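Local coordinates for mandelate racemase/muconate lactonizing enzyme-like protein (Roseovarius sp. TM1035, PDB 3RCY) that probably acts as a magnesium-dependent isomerase or lyase of the enolase superfamily, related to mandelate racemase and muconate lactonizing enzyme, at residues Arg77-Ser80 and Thr84-Pro87; Arg52-Asp57 and Asp88-Gly93. All blocks are in the same frame, centred on the assembly; numbering follows the deposited sequence.

Interaction 1 (Arg77-Ser80 and Thr84-Pro87); sequences RVYS and TQRP. With RIB (alpha-D-ribofuranose), chain L.
The Tyr-79 ring takes Arg-86 N over one face, 3.9 Å above its plane and offset toward the rim. Pro-87 N and Gln-85 C approach the same ring obliquely. The ring thus lies against the backbone of a loop that leaves the last turn of helix 71-80, in the N-terminal capping domain of the enolase superfamily. With CG anti to the backbone N (chi1 -172°), the ring runs along this loop, and Tyr-79 OH bonds Asp-241 of the second subunit.

The Arg-86 guanidinium has ribose O2 over one face, with Arg-86 NH1 3.0 Å from O2. In the guanidinium plane, Arg-86 NE and NH2 grip Pro-87 O side-on, each at 3.0 Å. The chain bends at chi2 and chi3, which folds it back onto that carbonyl. Its charge is met by Glu-268 of the second subunit, and NH1 also bonds Arg-262 O there. A leucine at this position would probably leave Glu-268 of that subunit without its mate and strip cover from the sugar. Pro-87 CD touches ribose O3 at 3.4 Å, a van der Waals contact.

The turn itself is closed by Thr-84 N to Ser-80 O, 3.2 Å and nearly straight, with the donor well above the carbonyl plane. The extended Gln-85 side chain crosses Tyr-79 at about a right angle. Ser-80 OG, also bonded to Arg-76 O, accepts from Gln-85 NE2 at 3.0 Å, straight at 172° and in the amide plane.

Interaction 2 (Arg52-Asp57 and Asp88-Gly93); sequences RAVIED and DLTAIG
Thr-90 and Ala-91, which meet Val-54 of the facing helix, both give their backbone N-H to Asp-88 OD1. The bond from Ala-91 N to Asp-88 OD1 is 3.0 Å and straight, at 174°. It meets OD1 from above the carboxylate plane. The bond from Thr-90 N is equally short but bent and weak. Asp-88 is therefore the N-cap of helix 89-110. Its other oxygen, OD2, bonds Ser-45 OG and Thr-90 OG1 of the second subunit, and the Thr-90 hydroxyl here bonds Asp-88 OD2 of that subunit in return. The exchange links the starts of two copies of the same helix across the subunit interface.

The contact between the segments is apolar and small. The Val-54 side chain sets out toward helix 89-110, and both of its methyls reach one methyl of Thr-90. Val-54 CG1 lies 3.8 Å and Val-54 CG2 3.9 Å from Thr-90 CG2. The two side chains cross at about a right angle. Val-54 CG1 also comes within 4.3 Å of Ala-91 CA.

The first torsion of Thr-90 divides its two branches. CG2 is anti to the backbone N and faces Val-54, while OG1 (chi1 -76°) serves the neighbouring subunit. Val-54 also packs on Ala-94 and on Val-46 of the second subunit. This joins helices 48-63 and 89-110 of the capping domain.

No hydrogen bond crosses between the segments; they meet through apolar packing alone. The polar bonding goes into the cap and the subunit interface. The helix start, with its N-H groups directed at OD1, would probably favour the negative form of the Asp-88 carboxylate.

Overall arrangement
From the N terminus, the chain makes the three-stranded antiparallel sheet and then helix 48-63, which supplies the 52-57 side of interaction 2. Helix 71-80 follows, and its last turn begins interaction 1. After three residues the chain comes back at 84-87, closing a short loop. It then enters helix 89-110, whose first turn completes interaction 2 and closes a wider loop of 30 residues. Interaction 1 thus sits within interaction 2, and the two do not cross. They touch where Val-78 packs on Ala-91 and Ile-92, and Tyr-79 on Ile-92. Together they tie three successive helices of the N-terminal domain, and both contacts reach the second subunit.

Interaction 1 (Arg77-Ser80 and Thr84-Pro87)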
ATOM      1  N   ARG A  77     -35.867  -4.093   1.382  1.00 11.67           N
ATOM      2  CA  ARG A  77     -36.650  -5.037   2.173  1.00 11.83           C
ATOM      3  C   ARG A  77     -36.118  -6.460   2.041  1.00 11.32           C
ATOM      4  O   ARG A  77     -35.900  -7.127   3.042  1.00 11.25           O
ATOM      5  CB  ARG A  77     -38.115  -5.016   1.743  1.00 12.18           C
ATOM      6  CG  ARG A  77     -38.909  -3.831   2.220  1.00 13.97           C
ATOM      7  CD  ARG A  77     -40.313  -3.917   1.644  1.00 14.10           C
ATOM      8  NE  ARG A  77     -41.169  -2.826   2.083  1.00 14.53           N
ATOM      9  CZ  ARG A  77     -42.277  -2.438   1.449  1.00 16.01           C
ATOM     10  NH1 ARG A  77     -42.664  -3.043   0.328  1.00 14.28           N
ATOM     11  NH2 ARG A  77     -42.991  -1.426   1.928  1.00 15.40           N
ATOM     12  N   VAL A  78     -35.922  -6.921   0.806  1.00 10.99           N
ATOM     13  CA  VAL A  78     -35.472  -8.296   0.571  1.00 11.76           C
ATOM     14  C   VAL A  78     -34.012  -8.465   1.008  1.00 11.45           C
ATOM     15  O   VAL A  78     -33.664  -9.442   1.665  1.00 11.52           O
ATOM     16  CB  VAL A  78     -35.648  -8.736  -0.914  1.00 12.16           C
ATOM     17  CG1 VAL A  78     -35.219 -10.182  -1.099  1.00 15.49           C
ATOM     18  CG2 VAL A  78     -37.099  -8.561  -1.344  1.00 16.03           C
ATOM     19  N   TYR A  79     -33.181  -7.487   0.659  1.00 11.02           N
ATOM     20  CA  TYR A  79     -31.766  -7.479   1.032  1.00 10.99           C
ATOM     21  C   TYR A  79     -31.560  -7.557   2.543  1.00 11.38           C
ATOM     22  O   TYR A  79     -30.607  -8.197   3.009  1.00 11.28           O
ATOM     23  CB  TYR A  79     -31.102  -6.214   0.485  1.00 10.49           C
ATOM     24  CG  TYR A  79     -29.599  -6.148   0.633  1.00 10.63           C
ATOM     25  CD1 TYR A  79     -28.768  -6.970  -0.126  1.00 10.67           C
ATOM     26  CD2 TYR A  79     -29.009  -5.225   1.494  1.00 10.68           C
ATOM     27  CE1 TYR A  79     -27.384  -6.903  -0.011  1.00 10.05           C
ATOM     28  CE2 TYR A  79     -27.618  -5.141   1.611  1.00 10.35           C
ATOM     29  CZ  TYR A  79     -26.820  -5.985   0.848  1.00 10.74           C
ATOM     30  OH  TYR A  79     -25.454  -5.909   0.940  1.00 10.05           O
ATOM     31  N   SER A  80     -32.466  -6.923   3.293  1.00 11.54           N
ATOM     32  CA  SER A  80     -32.380  -6.843   4.749  1.00 11.94           C
ATOM     33  C   SER A  80     -33.161  -7.943   5.472  1.00 12.44           C
ATOM     34  O   SER A  80     -33.071  -8.072   6.708  1.00 12.14           O
ATOM     35  CB  SER A  80     -32.900  -5.478   5.225  1.00 12.21           C
ATOM     36  OG  SER A  80     -32.216  -4.416   4.572  1.00 12.31           O
ATOM     37  N   THR A  84     -30.542  -9.576   7.906  1.00 12.59           N
ATOM     38  CA  THR A  84     -29.416 -10.024   7.111  1.00 12.86           C
ATOM     39  C   THR A  84     -28.675  -8.797   6.603  1.00 13.19           C
ATOM     40  O   THR A  84     -27.709  -8.380   7.224  1.00 13.69           O
ATOM     41  CB  THR A  84     -29.846 -11.014   5.998  1.00 12.71           C
ATOM     42  OG1 THR A  84     -30.915 -10.445   5.231  1.00 13.16           O
ATOM     43  CG2 THR A  84     -30.337 -12.332   6.632  1.00 12.92           C
ATOM     44  N   GLN A  85     -29.152  -8.187   5.519  1.00 13.15           N
ATOM     45  CA  GLN A  85     -28.536  -6.960   4.986  1.00 12.74           C
ATOM     46  C   GLN A  85     -27.097  -7.226   4.522  1.00 12.45           C
ATOM     47  O   GLN A  85     -26.191  -6.410   4.708  1.00 12.02           O
ATOM     48  CB  GLN A  85     -28.621  -5.786   5.989  1.00 12.77           C
ATOM     49  CG  GLN A  85     -28.643  -4.410   5.301  1.00 12.53           C
ATOM     50  CD  GLN A  85     -28.986  -3.282   6.250  1.00 13.36           C
ATOM     51  OE1 GLN A  85     -28.122  -2.788   6.977  1.00 13.36           O
ATOM     52  NE2 GLN A  85     -30.257  -2.872   6.257  1.00 12.37           N
ATOM     53  N   ARG A  86     -26.914  -8.413   3.954  1.00 12.56           N
ATOM     54  CA  ARG A  86     -25.765  -8.752   3.117  1.00 12.98           C
ATOM     55  C   ARG A  86     -26.301  -9.705   2.039  1.00 13.15           C
ATOM     56  O   ARG A  86     -27.387 -10.271   2.204  1.00 13.36           O
ATOM     57  CB  ARG A  86     -24.602  -9.354   3.936  1.00 12.98           C
ATOM     58  CG  ARG A  86     -25.005 -10.249   5.118  1.00 11.49           C
ATOM     59  CD  ARG A  86     -25.583 -11.614   4.689  1.00 12.72           C
ATOM     60  NE  ARG A  86     -24.920 -12.172   3.510  1.00 11.18           N
ATOM     61  CZ  ARG A  86     -23.739 -12.788   3.516  1.00 12.95           C
ATOM     62  NH1 ARG A  86     -23.057 -12.952   4.648  1.00 11.11           N
ATOM     63  NH2 ARG A  86     -23.233 -13.242   2.378  1.00 11.15           N
ATOM     64  N   PRO A  87     -25.569  -9.866   0.922  1.00 13.32           N
ATOM     65  CA  PRO A  87     -26.152 -10.610  -0.190  1.00 13.26           C
ATOM     66  C   PRO A  87     -26.520 -12.055   0.163  1.00 13.68           C
ATOM     67  O   PRO A  87     -25.676 -12.802   0.642  1.00 14.32           O
ATOM     68  CB  PRO A  87     -25.041 -10.583  -1.253  1.00 12.99           C
ATOM     69  CG  PRO A  87     -24.211  -9.397  -0.912  1.00 10.27           C
ATOM     70  CD  PRO A  87     -24.222  -9.358   0.595  1.00 13.20           C
TER
HETATM   71  O5  RIB L 505     -20.340  -7.657   0.074  1.00 51.35           O
HETATM   72  C5  RIB L 505     -19.096  -8.363   0.020  1.00 50.87           C
HETATM   73  C4  RIB L 505     -19.235  -9.629   0.845  1.00 51.00           C
HETATM   74  O4  RIB L 505     -18.432  -9.513   2.018  1.00 50.85           O
HETATM   75  C3  RIB L 505     -20.674  -9.800   1.288  1.00 50.90           C
HETATM   76  O3  RIB L 505     -21.221 -10.984   0.678  1.00 51.00           O
HETATM   77  C2  RIB L 505     -20.632  -9.828   2.810  1.00 50.83           C
HETATM   78  O2  RIB L 505     -21.282 -10.979   3.335  1.00 51.19           O
HETATM   79  C1  RIB L 505     -19.161  -9.882   3.188  1.00 51.22           C
HETATM   80  O1  RIB L 505     -18.838  -9.004   4.283  1.00 50.78           O
HETATM   81  O   HOH W   1     -31.706 -11.334   2.303  1.00 15.08           O
HETATM   82  O   HOH W   2     -29.702 -10.435   0.612  1.00  7.33           O

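Interaction 2 (Arg52-Asp57 and Asp88-Gly93)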
ATOM      1  N   ARG A  52     -39.522 -22.277  -5.730  1.00 13.43           N
ATOM      2  CA  ARG A  52     -40.919 -21.827  -5.686  1.00 14.35           C
ATOM      3  C   ARG A  52     -41.292 -21.268  -4.314  1.00 13.41           C
ATOM      4  O   ARG A  52     -41.865 -20.180  -4.214  1.00 12.70           O
ATOM      5  CB  ARG A  52     -41.884 -22.961  -6.027  1.00 16.16           C
ATOM      6  CG  ARG A  52     -42.121 -23.190  -7.490  1.00 31.59           C
ATOM      7  CD  ARG A  52     -43.210 -24.268  -7.693  1.00 19.59           C
ATOM      8  NE  ARG A  52     -42.947 -25.031  -8.907  1.00 32.42           N
ATOM      9  CZ  ARG A  52     -43.412 -24.713 -10.113  1.00 21.61           C
ATOM     10  NH1 ARG A  52     -44.191 -23.644 -10.278  1.00 32.56           N
ATOM     11  NH2 ARG A  52     -43.108 -25.480 -11.154  1.00 32.65           N
ATOM     12  N   ALA A  53     -40.970 -22.020  -3.265  1.00 13.19           N
ATOM     13  CA  ALA A  53     -41.288 -21.603  -1.902  1.00 13.23           C
ATOM     14  C   ALA A  53     -40.551 -20.307  -1.545  1.00 12.39           C
ATOM     15  O   ALA A  53     -41.126 -19.428  -0.914  1.00 11.89           O
ATOM     16  CB  ALA A  53     -40.968 -22.712  -0.902  1.00 13.16           C
ATOM     17  N   VAL A  54     -39.293 -20.188  -1.973  1.00 11.88           N
ATOM     18  CA  VAL A  54     -38.492 -18.983  -1.700  1.00 11.54           C
ATOM     19  C   VAL A  54     -39.104 -17.762  -2.393  1.00 12.38           C
ATOM     20  O   VAL A  54     -39.294 -16.709  -1.765  1.00 12.60           O
ATOM     21  CB  VAL A  54     -37.007 -19.171  -2.129  1.00 11.39           C
ATOM     22  CG1 VAL A  54     -36.233 -17.831  -2.103  1.00 10.77           C
ATOM     23  CG2 VAL A  54     -36.321 -20.209  -1.235  1.00 11.08           C
ATOM     24  N   ILE A  55     -39.413 -17.916  -3.685  1.00 12.76           N
ATOM     25  CA  ILE A  55     -39.996 -16.835  -4.493  1.00 13.25           C
ATOM     26  C   ILE A  55     -41.335 -16.370  -3.908  1.00 13.49           C
ATOM     27  O   ILE A  55     -41.549 -15.173  -3.712  1.00 13.14           O
ATOM     28  CB  ILE A  55     -40.143 -17.261  -5.976  1.00 13.32           C
ATOM     29  CG1 ILE A  55     -38.756 -17.422  -6.613  1.00 14.04           C
ATOM     30  CG2 ILE A  55     -40.967 -16.252  -6.765  1.00 14.23           C
ATOM     31  CD1 ILE A  55     -38.755 -18.246  -7.900  1.00 13.17           C
ATOM     32  N   GLU A  56     -42.214 -17.324  -3.605  1.00 13.78           N
ATOM     33  CA  GLU A  56     -43.509 -17.023  -2.992  1.00 14.81           C
ATOM     34  C   GLU A  56     -43.353 -16.249  -1.676  1.00 14.34           C
ATOM     35  O   GLU A  56     -44.084 -15.289  -1.431  1.00 14.62           O
ATOM     36  CB  GLU A  56     -44.337 -18.311  -2.787  1.00 16.38           C
ATOM     37  CG  GLU A  56     -44.928 -18.879  -4.082  1.00 28.91           C
ATOM     38  CD  GLU A  56     -45.555 -20.266  -3.914  1.00 19.55           C
ATOM     39  OE1 GLU A  56     -45.516 -20.816  -2.789  1.00 30.43           O
ATOM     40  OE2 GLU A  56     -46.089 -20.809  -4.912  1.00 30.02           O
ATOM     41  N   ASP A  57     -42.386 -16.657  -0.853  1.00 13.49           N
ATOM     42  CA  ASP A  57     -42.096 -15.970   0.410  1.00 13.68           C
ATOM     43  C   ASP A  57     -41.664 -14.522   0.174  1.00 13.26           C
ATOM     44  O   ASP A  57     -42.261 -13.595   0.722  1.00 13.18           O
ATOM     45  CB  ASP A  57     -41.015 -16.717   1.200  1.00 14.28           C
ATOM     46  CG  ASP A  57     -40.774 -16.116   2.575  1.00 12.54           C
ATOM     47  OD1 ASP A  57     -40.258 -14.982   2.656  1.00 15.00           O
ATOM     48  OD2 ASP A  57     -41.088 -16.782   3.583  1.00 15.11           O
ATOM     49  N   ASP A  88     -27.782 -12.419  -0.064  1.00 13.45           N
ATOM     50  CA  ASP A  88     -28.229 -13.811   0.028  1.00 13.85           C
ATOM     51  C   ASP A  88     -28.454 -14.305  -1.393  1.00 13.43           C
ATOM     52  O   ASP A  88     -29.409 -13.897  -2.046  1.00 12.81           O
ATOM     53  CB  ASP A  88     -29.523 -13.923   0.850  1.00 14.52           C
ATOM     54  CG  ASP A  88     -29.997 -15.373   1.027  1.00 18.26           C
ATOM     55  OD1 ASP A  88     -29.967 -16.157   0.059  1.00 15.34           O
ATOM     56  OD2 ASP A  88     -30.418 -15.730   2.146  1.00 15.69           O
ATOM     57  N   LEU A  89     -27.580 -15.191  -1.866  1.00 13.41           N
ATOM     58  CA  LEU A  89     -27.609 -15.632  -3.264  1.00 13.22           C
ATOM     59  C   LEU A  89     -28.993 -16.145  -3.695  1.00 13.20           C
ATOM     60  O   LEU A  89     -29.478 -15.824  -4.783  1.00 12.87           O
ATOM     61  CB  LEU A  89     -26.531 -16.690  -3.506  1.00 13.47           C
ATOM     62  CG  LEU A  89     -26.309 -17.125  -4.957  1.00 15.91           C
ATOM     63  CD1 LEU A  89     -25.700 -15.988  -5.793  1.00 13.51           C
ATOM     64  CD2 LEU A  89     -25.430 -18.354  -4.989  1.00 13.90           C
ATOM     65  N   THR A  90     -29.639 -16.907  -2.820  1.00 12.76           N
ATOM     66  CA  THR A  90     -30.927 -17.516  -3.137  1.00 12.36           C
ATOM     67  C   THR A  90     -32.090 -16.512  -3.075  1.00 12.01           C
ATOM     68  O   THR A  90     -32.903 -16.445  -4.008  1.00 12.15           O
ATOM     69  CB  THR A  90     -31.182 -18.751  -2.229  1.00 12.61           C
ATOM     70  OG1 THR A  90     -30.393 -19.845  -2.699  1.00 16.72           O
ATOM     71  CG2 THR A  90     -32.652 -19.168  -2.229  1.00 16.97           C
ATOM     72  N   ALA A  91     -32.166 -15.739  -1.993  1.00 11.87           N
ATOM     73  CA  ALA A  91     -33.252 -14.762  -1.823  1.00 12.41           C
ATOM     74  C   ALA A  91     -33.202 -13.630  -2.856  1.00 12.16           C
ATOM     75  O   ALA A  91     -34.243 -13.159  -3.322  1.00 12.04           O
ATOM     76  CB  ALA A  91     -33.245 -14.183  -0.408  1.00 12.55           C
ATOM     77  N   ILE A  92     -31.995 -13.190  -3.206  1.00 12.13           N
ATOM     78  CA  ILE A  92     -31.833 -12.116  -4.194  1.00 12.26           C
ATOM     79  C   ILE A  92     -32.100 -12.654  -5.609  1.00 12.48           C
ATOM     80  O   ILE A  92     -32.621 -11.932  -6.467  1.00 12.44           O
ATOM     81  CB  ILE A  92     -30.455 -11.409  -4.064  1.00 12.64           C
ATOM     82  CG1 ILE A  92     -30.320 -10.716  -2.693  1.00 13.31           C
ATOM     83  CG2 ILE A  92     -30.231 -10.410  -5.182  1.00 12.91           C
ATOM     84  CD1 ILE A  92     -31.329  -9.576  -2.427  1.00 13.80           C
ATOM     85  N   GLY A  93     -31.784 -13.932  -5.839  1.00 12.33           N
ATOM     86  CA  GLY A  93     -32.202 -14.607  -7.077  1.00 12.41           C
ATOM     87  C   GLY A  93     -33.712 -14.546  -7.248  1.00 12.63           C
ATOM     88  O   GLY A  93     -34.224 -14.240  -8.337  1.00 12.85           O
TER